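Protein FmtA (Staphylococcus aureus, PDB 5ZH8) removes D-alanyl groups from wall teichoic acid and lipoteichoic acid as an esterase, and affects methicillin resistance, autolysis and cell wall structure. Local coordinates at residues T352-D357 against R374-Y379; V92-N97 against Y359-A364; S46-Y51 against S230-Y235; D185-D190 against I278-Y283. One frame throughout, in Å; residues are numbered along the deposited sequence.

Interaction 1: T352-D357 against R374-Y379; sequences TVYYND and RIKHIY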
loop_
_atom_site.group_PDB
_atom_site.type_symbol
_atom_site.label_atom_id
_atom_site.label_comp_id
_atom_site.label_asym_id
_atom_site.label_seq_id
_atom_site.Cartn_x
_atom_site.Cartn_y
_atom_site.Cartn_z
ATOM N N THR A 352 3.106 13.443 -3.396
ATOM C CA THR A 352 3.753 13.279 -4.687
ATOM C C THR A 352 3.787 14.603 -5.439
ATOM O O THR A 352 2.860 15.404 -5.347
ATOM C CB THR A 352 3.039 12.195 -5.525
ATOM O OG1 THR A 352 2.867 11.004 -4.737
ATOM C CG2 THR A 352 3.839 11.853 -6.767
ATOM N N VAL A 353 4.879 14.827 -6.165
ATOM C CA VAL A 353 5.111 16.074 -6.885
ATOM C C VAL A 353 5.658 15.724 -8.253
ATOM O O VAL A 353 6.660 15.027 -8.359
ATOM C CB VAL A 353 6.156 16.981 -6.188
ATOM C CG1 VAL A 353 6.232 18.334 -6.879
ATOM C CG2 VAL A 353 5.844 17.161 -4.708
ATOM N N TYR A 354 4.985 16.194 -9.292
ATOM C CA TYR A 354 5.504 16.141 -10.654
ATOM C C TYR A 354 5.676 17.580 -11.082
ATOM O O TYR A 354 4.770 18.388 -10.869
ATOM C CB TYR A 354 4.501 15.485 -11.593
ATOM C CG TYR A 354 4.576 13.980 -11.723
ATOM C CD1 TYR A 354 5.081 13.173 -10.711
ATOM C CD2 TYR A 354 4.083 13.366 -12.867
ATOM C CE1 TYR A 354 5.118 11.800 -10.861
ATOM C CE2 TYR A 354 4.108 12.004 -13.020
ATOM C CZ TYR A 354 4.623 11.224 -12.023
ATOM O OH TYR A 354 4.633 9.868 -12.224
ATOM N N TYR A 355 6.824 17.918 -11.669
ATOM C CA TYR A 355 6.997 19.272 -12.170
ATOM C C TYR A 355 7.979 19.416 -13.306
ATOM O O TYR A 355 8.783 18.521 -13.579
ATOM C CB TYR A 355 7.364 20.234 -11.034
ATOM C CG TYR A 355 8.779 20.156 -10.514
ATOM C CD1 TYR A 355 9.797 20.896 -11.102
ATOM C CD2 TYR A 355 9.092 19.381 -9.405
ATOM C CE1 TYR A 355 11.086 20.843 -10.614
ATOM C CE2 TYR A 355 10.386 19.328 -8.910
ATOM C CZ TYR A 355 11.375 20.061 -9.519
ATOM O OH TYR A 355 12.662 20.012 -9.043
ATOM N N ASN A 356 7.862 20.559 -13.977
ATOM C CA ASN A 356 8.807 20.999 -14.993
ATOM C C ASN A 356 8.925 22.532 -14.914
ATOM O O ASN A 356 8.643 23.110 -13.861
ATOM C CB ASN A 356 8.407 20.476 -16.389
ATOM C CG ASN A 356 7.067 20.992 -16.868
ATOM O OD1 ASN A 356 6.583 22.026 -16.424
ATOM N ND2 ASN A 356 6.473 20.276 -17.805
ATOM N N ASP A 357 9.337 23.196 -15.992
ATOM C CA ASP A 357 9.522 24.648 -15.945
ATOM C C ASP A 357 8.215 25.441 -16.057
ATOM O O ASP A 357 8.213 26.645 -15.814
ATOM C CB ASP A 357 10.518 25.101 -17.013
ATOM C CG ASP A 357 11.958 24.718 -16.683
ATOM O OD1 ASP A 357 12.209 24.084 -15.633
ATOM O OD2 ASP A 357 12.851 25.048 -17.489
ATOM N N ARG A 374 -2.879 9.006 -10.473
ATOM C CA ARG A 374 -3.621 10.266 -10.451
ATOM C C ARG A 374 -2.768 11.413 -10.971
ATOM O O ARG A 374 -3.177 12.138 -11.871
ATOM C CB ARG A 374 -4.118 10.604 -9.039
ATOM C CG ARG A 374 -5.046 9.576 -8.405
ATOM C CD ARG A 374 -5.329 9.961 -6.960
ATOM N NE ARG A 374 -6.380 9.159 -6.329
ATOM C CZ ARG A 374 -7.679 9.291 -6.574
ATOM N NH1 ARG A 374 -8.112 10.171 -7.466
ATOM N NH2 ARG A 374 -8.550 8.525 -5.936
ATOM N N ILE A 375 -1.582 11.569 -10.397
ATOM C CA ILE A 375 -0.704 12.679 -10.750
ATOM C C ILE A 375 -0.213 12.561 -12.202
ATOM O O ILE A 375 0.007 13.572 -12.859
ATOM C CB ILE A 375 0.470 12.808 -9.749
ATOM C CG1 ILE A 375 1.078 14.213 -9.794
ATOM C CG2 ILE A 375 1.537 11.749 -10.002
ATOM C CD1 ILE A 375 2.036 14.505 -8.661
ATOM N N LYS A 376 -0.066 11.334 -12.701
ATOM C CA LYS A 376 0.292 11.114 -14.107
ATOM C C LYS A 376 -0.821 11.571 -15.019
ATOM O O LYS A 376 -0.580 12.217 -16.033
ATOM C CB LYS A 376 0.581 9.644 -14.394
ATOM C CG LYS A 376 1.934 9.169 -13.914
ATOM C CD LYS A 376 2.049 7.659 -14.054
ATOM C CE LYS A 376 3.477 7.173 -13.825
ATOM N NZ LYS A 376 3.811 5.963 -14.648
ATOM N N HIS A 377 -2.043 11.224 -14.652
ATOM C CA HIS A 377 -3.193 11.566 -15.460
ATOM C C HIS A 377 -3.322 13.078 -15.559
ATOM O O HIS A 377 -3.678 13.608 -16.604
ATOM C CB HIS A 377 -4.454 10.955 -14.868
ATOM C CG HIS A 377 -5.691 11.264 -15.644
ATOM N ND1 HIS A 377 -5.913 10.782 -16.915
ATOM C CD2 HIS A 377 -6.778 12.005 -15.326
ATOM C CE1 HIS A 377 -7.079 11.216 -17.351
ATOM N NE2 HIS A 377 -7.629 11.952 -16.403
ATOM N N ILE A 378 -3.018 13.772 -14.472
ATOM C CA ILE A 378 -3.085 15.228 -14.450
ATOM C C ILE A 378 -1.953 15.842 -15.288
ATOM O O ILE A 378 -2.184 16.712 -16.119
ATOM C CB ILE A 378 -3.034 15.746 -13.000
ATOM C CG1 ILE A 378 -4.338 15.389 -12.284
ATOM C CG2 ILE A 378 -2.784 17.246 -12.961
ATOM C CD1 ILE A 378 -4.342 15.701 -10.799
ATOM N N TYR A 379 -0.736 15.371 -15.072
ATOM C CA TYR A 379 0.445 15.944 -15.709
ATOM C C TYR A 379 0.543 15.585 -17.204
ATOM O O TYR A 379 0.788 16.448 -18.054
ATOM C CB TYR A 379 1.679 15.462 -14.954
ATOM C CG TYR A 379 2.996 16.063 -15.390
ATOM C CD1 TYR A 379 3.416 17.300 -14.911
ATOM C CD2 TYR A 379 3.845 15.365 -16.247
ATOM C CE1 TYR A 379 4.638 17.831 -15.291
ATOM C CE2 TYR A 379 5.064 15.884 -16.637
ATOM C CZ TYR A 379 5.461 17.114 -16.157
ATOM O OH TYR A 379 6.681 17.620 -16.541
#
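In the beta-lactamase-like fold of FmtA, the helix 371-382 lies against the large antiparallel sheet, and this contact sets it on strand 349-355. Over these segments the two axes run almost in the same direction, 21° apart and 9.2 Å from each other. Tyr354 is the main side chain between them. Its CG stands anti to the carbonyl carbon, which sends the ring from the strand toward the helix, where it meets three side chains from different directions. Ile375 comes over one face: its CG2 lies 3.7 Å from the Tyr354 ring centroid, close to the ring normal, in a CH-pi contact. Tyr379 meets the edge in a T-shaped stack, with the edge of Tyr354 turned to the face of Tyr379, centroids 5.6 Å apart and planes at 88°. Lys376 reaches the hydroxyl end obliquely with its aliphatic chain, CG lying 3.3 Å from Tyr354 OH, while that hydroxyl is hydrogen-bonded to Glu372. Tyr379 has CG anti to its backbone N (chi1 -174°), so its ring stretches back across the strand end toward Asn356; its hydroxyl bonds to Thr338 O. Toward the start of the strand segment, Ile375 reaches past Tyr354 to Thr352, crossing it obliquely; its terminal CD1 stops 3.7 Å from Thr352 CG2 and 3.5 Å from Tyr354 N.

Interaction 2: V92-N97 against Y359-A364; sequences VAIYEN and YVVVLA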
loop_
_atom_site.group_PDB
_atom_site.type_symbol
_atom_site.label_atom_id
_atom_site.label_comp_id
_atom_site.label_asym_id
_atom_site.label_seq_id
_atom_site.Cartn_x
_atom_site.Cartn_y
_atom_site.Cartn_z
ATOM N N VAL A 92 -4.795 19.186 -3.544
ATOM C CA VAL A 92 -4.021 19.446 -4.747
ATOM C C VAL A 92 -3.543 20.890 -4.746
ATOM O O VAL A 92 -4.203 21.777 -4.202
ATOM C CB VAL A 92 -4.840 19.157 -6.030
ATOM C CG1 VAL A 92 -5.982 20.156 -6.203
ATOM C CG2 VAL A 92 -3.933 19.146 -7.251
ATOM N N ALA A 93 -2.376 21.106 -5.337
ATOM C CA ALA A 93 -1.870 22.443 -5.610
ATOM C C ALA A 93 -1.114 22.414 -6.935
ATOM O O ALA A 93 -0.277 21.537 -7.160
ATOM C CB ALA A 93 -0.960 22.913 -4.488
ATOM N N ILE A 94 -1.426 23.363 -7.809
ATOM C CA ILE A 94 -0.802 23.434 -9.122
ATOM C C ILE A 94 -0.324 24.855 -9.391
ATOM O O ILE A 94 -1.097 25.812 -9.301
ATOM C CB ILE A 94 -1.772 22.993 -10.239
ATOM C CG1 ILE A 94 -2.275 21.569 -9.963
ATOM C CG2 ILE A 94 -1.081 23.081 -11.597
ATOM C CD1 ILE A 94 -3.279 21.045 -10.965
ATOM N N TYR A 95 0.962 24.980 -9.703
ATOM C CA TYR A 95 1.567 26.258 -10.068
ATOM C C TYR A 95 1.824 26.285 -11.568
ATOM O O TYR A 95 2.328 25.310 -12.135
ATOM C CB TYR A 95 2.890 26.465 -9.329
ATOM C CG TYR A 95 2.728 26.830 -7.882
ATOM C CD1 TYR A 95 2.343 25.878 -6.947
ATOM C CD2 TYR A 95 2.971 28.128 -7.437
ATOM C CE1 TYR A 95 2.187 26.209 -5.607
ATOM C CE2 TYR A 95 2.823 28.468 -6.102
ATOM C CZ TYR A 95 2.437 27.501 -5.189
ATOM O OH TYR A 95 2.280 27.812 -3.863
ATOM N N GLU A 96 1.483 27.400 -12.203
ATOM C CA GLU A 96 1.727 27.587 -13.626
ATOM C C GLU A 96 2.589 28.832 -13.829
ATOM O O GLU A 96 2.204 29.938 -13.438
ATOM C CB GLU A 96 0.403 27.726 -14.365
ATOM C CG GLU A 96 0.509 27.615 -15.870
ATOM C CD GLU A 96 -0.838 27.752 -16.553
ATOM O OE1 GLU A 96 -1.874 27.505 -15.902
ATOM O OE2 GLU A 96 -0.868 28.103 -17.752
ATOM N N ASN A 97 3.759 28.647 -14.429
ATOM C CA ASN A 97 4.738 29.722 -14.562
ATOM C C ASN A 97 4.895 30.508 -13.255
ATOM O O ASN A 97 4.891 31.738 -13.251
ATOM C CB ASN A 97 4.353 30.646 -15.721
ATOM C CG ASN A 97 4.411 29.949 -17.070
ATOM O OD1 ASN A 97 3.478 30.039 -17.858
ATOM N ND2 ASN A 97 5.506 29.250 -17.344
ATOM N N TYR A 359 4.741 23.795 -15.061
ATOM C CA TYR A 359 3.836 23.329 -14.020
ATOM C C TYR A 359 4.568 22.712 -12.835
ATOM O O TYR A 359 5.539 21.979 -13.010
ATOM C CB TYR A 359 2.866 22.289 -14.589
ATOM C CG TYR A 359 1.885 22.849 -15.583
ATOM C CD1 TYR A 359 0.821 23.634 -15.168
ATOM C CD2 TYR A 359 2.026 22.599 -16.943
ATOM C CE1 TYR A 359 -0.082 24.150 -16.076
ATOM C CE2 TYR A 359 1.127 23.109 -17.862
ATOM C CZ TYR A 359 0.072 23.878 -17.423
ATOM O OH TYR A 359 -0.825 24.387 -18.329
ATOM N N VAL A 360 4.089 23.010 -11.632
ATOM C CA VAL A 360 4.425 22.213 -10.457
ATOM C C VAL A 360 3.120 21.658 -9.921
ATOM O O VAL A 360 2.250 22.412 -9.500
ATOM C CB VAL A 360 5.139 23.029 -9.354
ATOM C CG1 VAL A 360 5.536 22.118 -8.197
ATOM C CG2 VAL A 360 6.357 23.744 -9.919
ATOM N N VAL A 361 2.990 20.337 -9.967
ATOM C CA VAL A 361 1.775 19.651 -9.541
ATOM C C VAL A 361 2.080 18.899 -8.260
ATOM O O VAL A 361 2.916 18.002 -8.254
ATOM C CB VAL A 361 1.273 18.658 -10.616
ATOM C CG1 VAL A 361 -0.072 18.065 -10.216
ATOM C CG2 VAL A 361 1.186 19.340 -11.971
ATOM N N VAL A 362 1.402 19.283 -7.181
ATOM C CA VAL A 362 1.584 18.660 -5.871
ATOM C C VAL A 362 0.273 18.002 -5.483
ATOM O O VAL A 362 -0.754 18.678 -5.389
ATOM C CB VAL A 362 1.969 19.697 -4.783
ATOM C CG1 VAL A 362 2.335 18.998 -3.473
ATOM C CG2 VAL A 362 3.097 20.599 -5.264
ATOM N N LEU A 363 0.306 16.689 -5.266
ATOM C CA LEU A 363 -0.895 15.926 -4.961
ATOM C C LEU A 363 -0.699 15.154 -3.663
ATOM O O LEU A 363 0.155 14.268 -3.577
ATOM C CB LEU A 363 -1.220 14.974 -6.112
ATOM C CG LEU A 363 -2.663 14.462 -6.178
ATOM C CD1 LEU A 363 -3.619 15.610 -6.473
ATOM C CD2 LEU A 363 -2.817 13.355 -7.212
ATOM N N ALA A 364 -1.492 15.507 -2.654
ATOM C CA ALA A 364 -1.382 14.912 -1.327
ATOM C C ALA A 364 -2.596 14.032 -1.032
ATOM O O ALA A 364 -3.737 14.471 -1.147
ATOM C CB ALA A 364 -1.249 16.003 -0.272
#
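Strands 90-96 and 359-365 are antiparallel neighbours in the central sheet of the beta-lactamase-like fold, joining chain parts more than 260 residues apart. Two hydrogen-bonded pairs fasten the tight stretch. Ala93 and Val362 exchange both backbone bonds, the one from Val362 N to Ala93 O measuring 2.8 Å and nearly straight at 169°. Tyr95 and Val360 do the same, with 2.9 Å from Tyr95 N to Val360 O. On the face carrying these four residues, helix 292-303 covers the sheet, and Tyr95 OH bonds to Thr293 O. The other face is covered by helix 74-85 and, over Val361, by helix 371-382; there Ile94 and Val361 run alongside each other, Ile94 CG1 4.1 Å from Val361 CG1, and Val92 CG2 touches Leu363 CD1 at 3.6 Å. Toward the end of strand 90-96 the contact grows more solvent-exposed, with Glu96 partly exposed and Asn97 at the surface. Here the extended Glu96 runs alongside the Tyr359 ring, its carboxylate turned 43° from the ring plane. Glu96 OE1 bonds to Tyr76 OH and forms a salt bridge with Lys75, which also hydrogen-bonds Tyr359 OH. Nearer the backbone the closest touch is carbon to carbon, Glu96 CG 3.5 Å from Tyr359 CE1.

Interaction 3: S46-Y51 against S230-Y235; sequences SDNEKY and SYAENY
One face of the Tyr51 ring is laid against Glu233: the CB sits 3.8 Å from the ring centroid and only 7° off the normal, a CH-pi contact, and Glu233 CA lies over the same face nearer the rim. The extended Glu233 chain crosses the tyrosine at about a right angle, yet its carboxylate is turned nearly parallel to the ring, the planes 7° apart. Ala232 CB touches the ring at CD2, 4.0 Å away. The second flat group, the amide of Asn48, works as an acceptor: Ala232 N donates to Asn48 OD1 at 3.0 Å, straight (172°) and in the carbonyl plane. This fits the first turn of helix 231-240, whose amides all find partners. Ser230 is the N-cap, its OG receiving Glu233 N at 3.0 Å, and Tyr231 N goes to Glu224 of helix 213-227. The amide oxygen of Asn48 thus probably gains from the positive end of the helix dipole. Ser46 caps helix 47-55 in the same way, though by a weak bond to Glu49 N. Helix 47-55, from the N-terminal part of the chain, therefore rests on the start of helix 231-240, which is also packed by strand 248-250 and helices 129-142 and 213-227.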
loop_
_atom_site.group_PDB
_atom_site.type_symbol
_atom_site.label_atom_id
_atom_site.label_comp_id
_atom_site.label_asym_id
_atom_site.label_seq_id
_atom_site.Cartn_x
_atom_site.Cartn_y
_atom_site.Cartn_z
ATOM N N SER A 46 15.569 16.519 23.221
ATOM C CA SER A 46 16.562 16.479 22.148
ATOM C C SER A 46 16.807 17.896 21.662
ATOM O O SER A 46 16.019 18.779 21.961
ATOM C CB SER A 46 16.023 15.662 20.988
ATOM O OG SER A 46 14.871 16.293 20.459
ATOM N N ASP A 47 17.869 18.112 20.889
ATOM C CA ASP A 47 18.168 19.452 20.383
ATOM C C ASP A 47 17.094 19.978 19.441
ATOM O O ASP A 47 16.823 21.179 19.426
ATOM C CB ASP A 47 19.540 19.484 19.712
ATOM C CG ASP A 47 20.672 19.286 20.711
ATOM O OD1 ASP A 47 20.414 18.754 21.810
ATOM O OD2 ASP A 47 21.823 19.666 20.412
ATOM N N ASN A 48 16.483 19.078 18.674
ATOM C CA ASN A 48 15.411 19.455 17.747
ATOM C C ASN A 48 14.214 20.071 18.457
ATOM O O ASN A 48 13.739 21.135 18.057
ATOM C CB ASN A 48 14.936 18.249 16.929
ATOM C CG ASN A 48 15.850 17.942 15.762
ATOM O OD1 ASN A 48 16.254 18.836 15.017
ATOM N ND2 ASN A 48 16.172 16.667 15.590
ATOM N N GLU A 49 13.730 19.405 19.502
ATOM C CA GLU A 49 12.570 19.898 20.236
ATOM C C GLU A 49 12.926 21.145 21.037
ATOM O O GLU A 49 12.131 22.079 21.107
ATOM C CB GLU A 49 11.999 18.818 21.162
ATOM C CG GLU A 49 11.423 17.600 20.454
ATOM C CD GLU A 49 11.388 16.367 21.346
ATOM O OE1 GLU A 49 12.116 16.336 22.374
ATOM O OE2 GLU A 49 10.619 15.433 21.017
ATOM N N LYS A 50 14.120 21.186 21.577
ATOM C CA LYS A 50 14.538 22.358 22.290
ATOM C C LYS A 50 14.324 23.524 21.389
ATOM O O LYS A 50 13.622 24.436 21.743
ATOM C CB LYS A 50 16.015 22.278 22.599
ATOM C CG LYS A 50 16.375 22.256 24.064
ATOM C CD LYS A 50 17.248 21.055 24.360
ATOM C CE LYS A 50 18.437 21.427 25.214
ATOM N NZ LYS A 50 19.073 20.212 25.783
ATOM N N TYR A 51 14.923 23.481 20.202
ATOM C CA TYR A 51 14.842 24.591 19.261
ATOM C C TYR A 51 13.400 24.949 18.906
ATOM O O TYR A 51 13.024 26.121 18.925
ATOM C CB TYR A 51 15.613 24.287 17.975
ATOM C CG TYR A 51 15.320 25.303 16.895
ATOM C CD1 TYR A 51 15.870 26.574 16.955
ATOM C CD2 TYR A 51 14.450 25.012 15.840
ATOM C CE1 TYR A 51 15.593 27.521 15.985
ATOM C CE2 TYR A 51 14.168 25.960 14.869
ATOM C CZ TYR A 51 14.744 27.212 14.951
ATOM O OH TYR A 51 14.466 28.171 14.012
ATOM N N SER A 230 20.705 21.773 15.592
ATOM C CA SER A 230 19.668 20.798 15.291
ATOM C C SER A 230 19.253 20.860 13.822
ATOM O O SER A 230 19.376 21.901 13.175
ATOM C CB SER A 230 18.452 21.019 16.189
ATOM O OG SER A 230 17.697 22.146 15.769
ATOM N N TYR A 231 18.771 19.733 13.309
ATOM C CA TYR A 231 18.244 19.656 11.955
ATOM C C TYR A 231 17.125 20.677 11.767
ATOM O O TYR A 231 17.095 21.392 10.766
ATOM C CB TYR A 231 17.715 18.244 11.666
ATOM C CG TYR A 231 17.160 18.071 10.266
ATOM C CD1 TYR A 231 15.831 18.363 9.984
ATOM C CD2 TYR A 231 17.965 17.617 9.224
ATOM C CE1 TYR A 231 15.313 18.205 8.707
ATOM C CE2 TYR A 231 17.461 17.456 7.947
ATOM C CZ TYR A 231 16.131 17.752 7.690
ATOM O OH TYR A 231 15.613 17.606 6.417
ATOM N N ALA A 232 16.217 20.739 12.737
ATOM C CA ALA A 232 15.084 21.668 12.707
ATOM C C ALA A 232 15.534 23.113 12.555
ATOM O O ALA A 232 14.932 23.886 11.815
ATOM C CB ALA A 232 14.245 21.517 13.979
ATOM N N GLU A 233 16.591 23.473 13.267
ATOM C CA GLU A 233 17.143 24.814 13.186
ATOM C C GLU A 233 17.780 25.053 11.822
ATOM O O GLU A 233 17.560 26.096 11.208
ATOM C CB GLU A 233 18.173 25.027 14.291
ATOM C CG GLU A 233 18.665 26.459 14.405
ATOM C CD GLU A 233 19.434 26.720 15.680
ATOM O OE1 GLU A 233 19.573 25.793 16.518
ATOM O OE2 GLU A 233 19.917 27.859 15.834
ATOM N N ASN A 234 18.566 24.089 11.351
ATOM C CA ASN A 234 19.189 24.205 10.044
ATOM C C ASN A 234 18.126 24.354 8.962
ATOM O O ASN A 234 18.270 25.189 8.068
ATOM C CB ASN A 234 20.102 23.009 9.751
ATOM C CG ASN A 234 21.461 23.111 10.444
ATOM O OD1 ASN A 234 21.885 22.194 11.146
ATOM N ND2 ASN A 234 22.165 24.218 10.218
ATOM N N TYR A 235 17.051 23.567 9.050
ATOM C CA TYR A 235 15.956 23.676 8.082
ATOM C C TYR A 235 15.292 25.053 8.101
ATOM O O TYR A 235 15.077 25.651 7.050
ATOM C CB TYR A 235 14.871 22.617 8.297
ATOM C CG TYR A 235 13.580 23.022 7.612
ATOM C CD1 TYR A 235 13.388 22.809 6.248
ATOM C CD2 TYR A 235 12.571 23.674 8.320
ATOM C CE1 TYR A 235 12.225 23.212 5.621
ATOM C CE2 TYR A 235 11.404 24.081 7.693
ATOM C CZ TYR A 235 11.242 23.847 6.348
ATOM O OH TYR A 235 10.083 24.258 5.745
#

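Interaction 4: D185-D190 against I278-Y283; sequences DYKNLD and ILDQYY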
loop_
_atom_site.group_PDB
_atom_site.type_symbol
_atom_site.label_atom_id
_atom_site.label_comp_id
_atom_site.label_asym_id
_atom_site.label_seq_id
_atom_site.Cartn_x
_atom_site.Cartn_y
_atom_site.Cartn_z
ATOM N N ASP A 185 11.351 2.520 20.611
ATOM C CA ASP A 185 12.362 2.799 21.624
ATOM C C ASP A 185 13.122 4.093 21.344
ATOM O O ASP A 185 13.399 4.868 22.261
ATOM C CB ASP A 185 13.368 1.641 21.699
ATOM C CG ASP A 185 12.739 0.337 22.171
ATOM O OD1 ASP A 185 11.500 0.281 22.330
ATOM O OD2 ASP A 185 13.495 -0.635 22.379
ATOM N N TYR A 186 13.454 4.324 20.077
ATOM C CA TYR A 186 14.329 5.433 19.705
ATOM C C TYR A 186 13.617 6.768 19.869
ATOM O O TYR A 186 12.596 7.023 19.234
ATOM C CB TYR A 186 14.850 5.270 18.273
ATOM C CG TYR A 186 15.442 3.905 17.967
ATOM C CD1 TYR A 186 16.049 3.126 18.965
ATOM C CD2 TYR A 186 15.407 3.395 16.673
ATOM C CE1 TYR A 186 16.585 1.883 18.676
ATOM C CE2 TYR A 186 15.945 2.150 16.379
ATOM C CZ TYR A 186 16.535 1.403 17.382
ATOM O OH TYR A 186 17.068 0.177 17.081
ATOM N N LYS A 187 14.172 7.608 20.737
ATOM C CA LYS A 187 13.555 8.868 21.114
ATOM C C LYS A 187 14.036 10.023 20.260
ATOM O O LYS A 187 13.448 11.102 20.310
ATOM C CB LYS A 187 13.871 9.182 22.580
ATOM C CG LYS A 187 13.511 8.076 23.563
ATOM C CD LYS A 187 12.027 7.716 23.548
ATOM C CE LYS A 187 11.146 8.847 24.068
ATOM N NZ LYS A 187 9.731 8.418 24.285
ATOM N N ASN A 188 15.103 9.813 19.490
ATOM C CA ASN A 188 15.730 10.906 18.746
ATOM C C ASN A 188 16.557 10.422 17.558
ATOM O O ASN A 188 16.802 9.221 17.402
ATOM C CB ASN A 188 16.610 11.726 19.691
ATOM C CG ASN A 188 17.636 10.880 20.411
ATOM O OD1 ASN A 188 18.422 10.172 19.788
ATOM N ND2 ASN A 188 17.631 10.952 21.732
ATOM N N LEU A 189 16.989 11.378 16.737
ATOM C CA LEU A 189 17.813 11.088 15.568
ATOM C C LEU A 189 19.080 10.331 15.952
ATOM O O LEU A 189 19.469 9.396 15.260
ATOM C CB LEU A 189 18.182 12.386 14.846
ATOM C CG LEU A 189 19.003 12.283 13.557
ATOM C CD1 LEU A 189 18.279 11.456 12.507
ATOM C CD2 LEU A 189 19.323 13.666 13.012
ATOM N N ASP A 190 19.709 10.735 17.056
ATOM C CA ASP A 190 20.968 10.127 17.519
ATOM C C ASP A 190 20.853 8.619 17.721
ATOM O O ASP A 190 21.683 7.856 17.225
ATOM C CB ASP A 190 21.464 10.788 18.818
ATOM C CG ASP A 190 22.361 11.992 18.559
ATOM O OD1 ASP A 190 21.843 13.054 18.154
ATOM O OD2 ASP A 190 23.588 11.880 18.769
ATOM N N ILE A 278 6.897 7.020 15.373
ATOM C CA ILE A 278 8.359 6.987 15.269
ATOM C C ILE A 278 8.974 8.273 14.689
ATOM O O ILE A 278 10.158 8.308 14.357
ATOM C CB ILE A 278 8.815 5.796 14.393
ATOM C CG1 ILE A 278 8.172 5.865 13.002
ATOM C CG2 ILE A 278 8.483 4.480 15.075
ATOM C CD1 ILE A 278 8.705 4.845 12.015
ATOM N N LEU A 279 8.181 9.334 14.586
ATOM C CA LEU A 279 8.619 10.546 13.900
ATOM C C LEU A 279 9.651 11.340 14.708
ATOM O O LEU A 279 10.339 12.210 14.161
ATOM C CB LEU A 279 7.410 11.413 13.546
ATOM C CG LEU A 279 6.335 10.773 12.650
ATOM C CD1 LEU A 279 5.285 11.811 12.294
ATOM C CD2 LEU A 279 6.950 10.171 11.395
ATOM N N ASP A 280 9.766 11.044 16.000
ATOM C CA ASP A 280 10.840 11.612 16.836
ATOM C C ASP A 280 12.252 11.161 16.421
ATOM O O ASP A 280 13.222 11.858 16.690
ATOM C CB ASP A 280 10.597 11.318 18.332
ATOM C CG ASP A 280 10.431 9.834 18.639
ATOM O OD1 ASP A 280 10.306 9.008 17.700
ATOM O OD2 ASP A 280 10.410 9.497 19.844
ATOM N N GLN A 281 12.352 10.010 15.758
ATOM C CA GLN A 281 13.631 9.474 15.293
ATOM C C GLN A 281 13.837 9.648 13.783
ATOM O O GLN A 281 14.827 9.167 13.232
ATOM C CB GLN A 281 13.718 7.986 15.658
ATOM C CG GLN A 281 13.044 7.035 14.670
ATOM C CD GLN A 281 12.491 5.776 15.316
ATOM O OE1 GLN A 281 12.811 4.663 14.902
ATOM N NE2 GLN A 281 11.647 5.949 16.332
ATOM N N TYR A 282 12.905 10.334 13.121
ATOM C CA TYR A 282 12.873 10.404 11.657
ATOM C C TYR A 282 13.169 11.794 11.092
ATOM O O TYR A 282 12.687 12.148 10.010
ATOM C CB TYR A 282 11.521 9.881 11.136
ATOM C CG TYR A 282 11.649 8.600 10.344
ATOM C CD1 TYR A 282 11.988 8.631 8.992
ATOM C CD2 TYR A 282 11.459 7.362 10.948
ATOM C CE1 TYR A 282 12.120 7.463 8.266
ATOM C CE2 TYR A 282 11.590 6.189 10.227
ATOM C CZ TYR A 282 11.920 6.244 8.887
ATOM O OH TYR A 282 12.046 5.076 8.174
ATOM N N TYR A 283 13.981 12.570 11.805
ATOM C CA TYR A 283 14.349 13.911 11.347
ATOM C C TYR A 283 15.215 13.824 10.102
ATOM O O TYR A 283 16.345 13.345 10.159
ATOM C CB TYR A 283 15.068 14.691 12.449
ATOM C CG TYR A 283 14.126 15.264 13.483
ATOM C CD1 TYR A 283 13.661 14.483 14.533
ATOM C CD2 TYR A 283 13.692 16.586 13.402
ATOM C CE1 TYR A 283 12.791 15.001 15.476
ATOM C CE2 TYR A 283 12.823 17.111 14.342
ATOM C CZ TYR A 283 12.379 16.312 15.380
ATOM O OH TYR A 283 11.523 16.812 16.335
#
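Neither segment is regular over most of its length, and the backbones draw closest where Asn188, the N-cap of helix 189-199, passes Gln281, their CA atoms 4.3 Å apart. The loop 278-283 is folded tightly here, Gln281 N bonding back to Ile278 O. No hydrogen bond crosses between the segments; a CA-H...O contact runs from Asn188 CA to Asp280 O, 3.4 Å. Asn188 OD1 caps the helix by accepting from Gln191 N. Gln281, kinked at its second torsion, lays its amide beside Tyr186 at 57° to the ring, with OE1 near the ring plane at its edge, 3.4 Å from Tyr186 CD2. That amide is held from elsewhere, OE1 by Tyr180 OH and NE2 by Ser183 O. Asp280, its CG in the crowded position, brings OD2 against the backbone, 3.4 Å from Lys187 CA and from Tyr186 O, another acceptor; Lys187 NZ stays 4.6 Å from OD2, so any attraction is long-range. Leu189, also packed on helix 213-227, sets CD1 3.6 Å from Tyr283 O.

How the interactions relate
Interactions 1 and 2 are core contacts of the large sheet and share it directly: strands 349-355 and 359-365 are neighbours, so Val361 is bound by backbone to Tyr354 while facing Ile94 beside it. Interaction 2 is mainly backbone bonding between strands; interaction 1 adds helix 371-382 through aromatic and aliphatic side chains. Interactions 3 and 4 lie on the opposite side of the chain's centre, their centres 29 to 32 Å from those of interactions 1 and 2, and are partly buried. There helix starts and a loop meet, and caps and amides do more of the work. These two touch where Asn48 packs on Tyr283, Asn48 ND2 lying 3.3 Å from Tyr283 CG, and Ser46 meets Asn188.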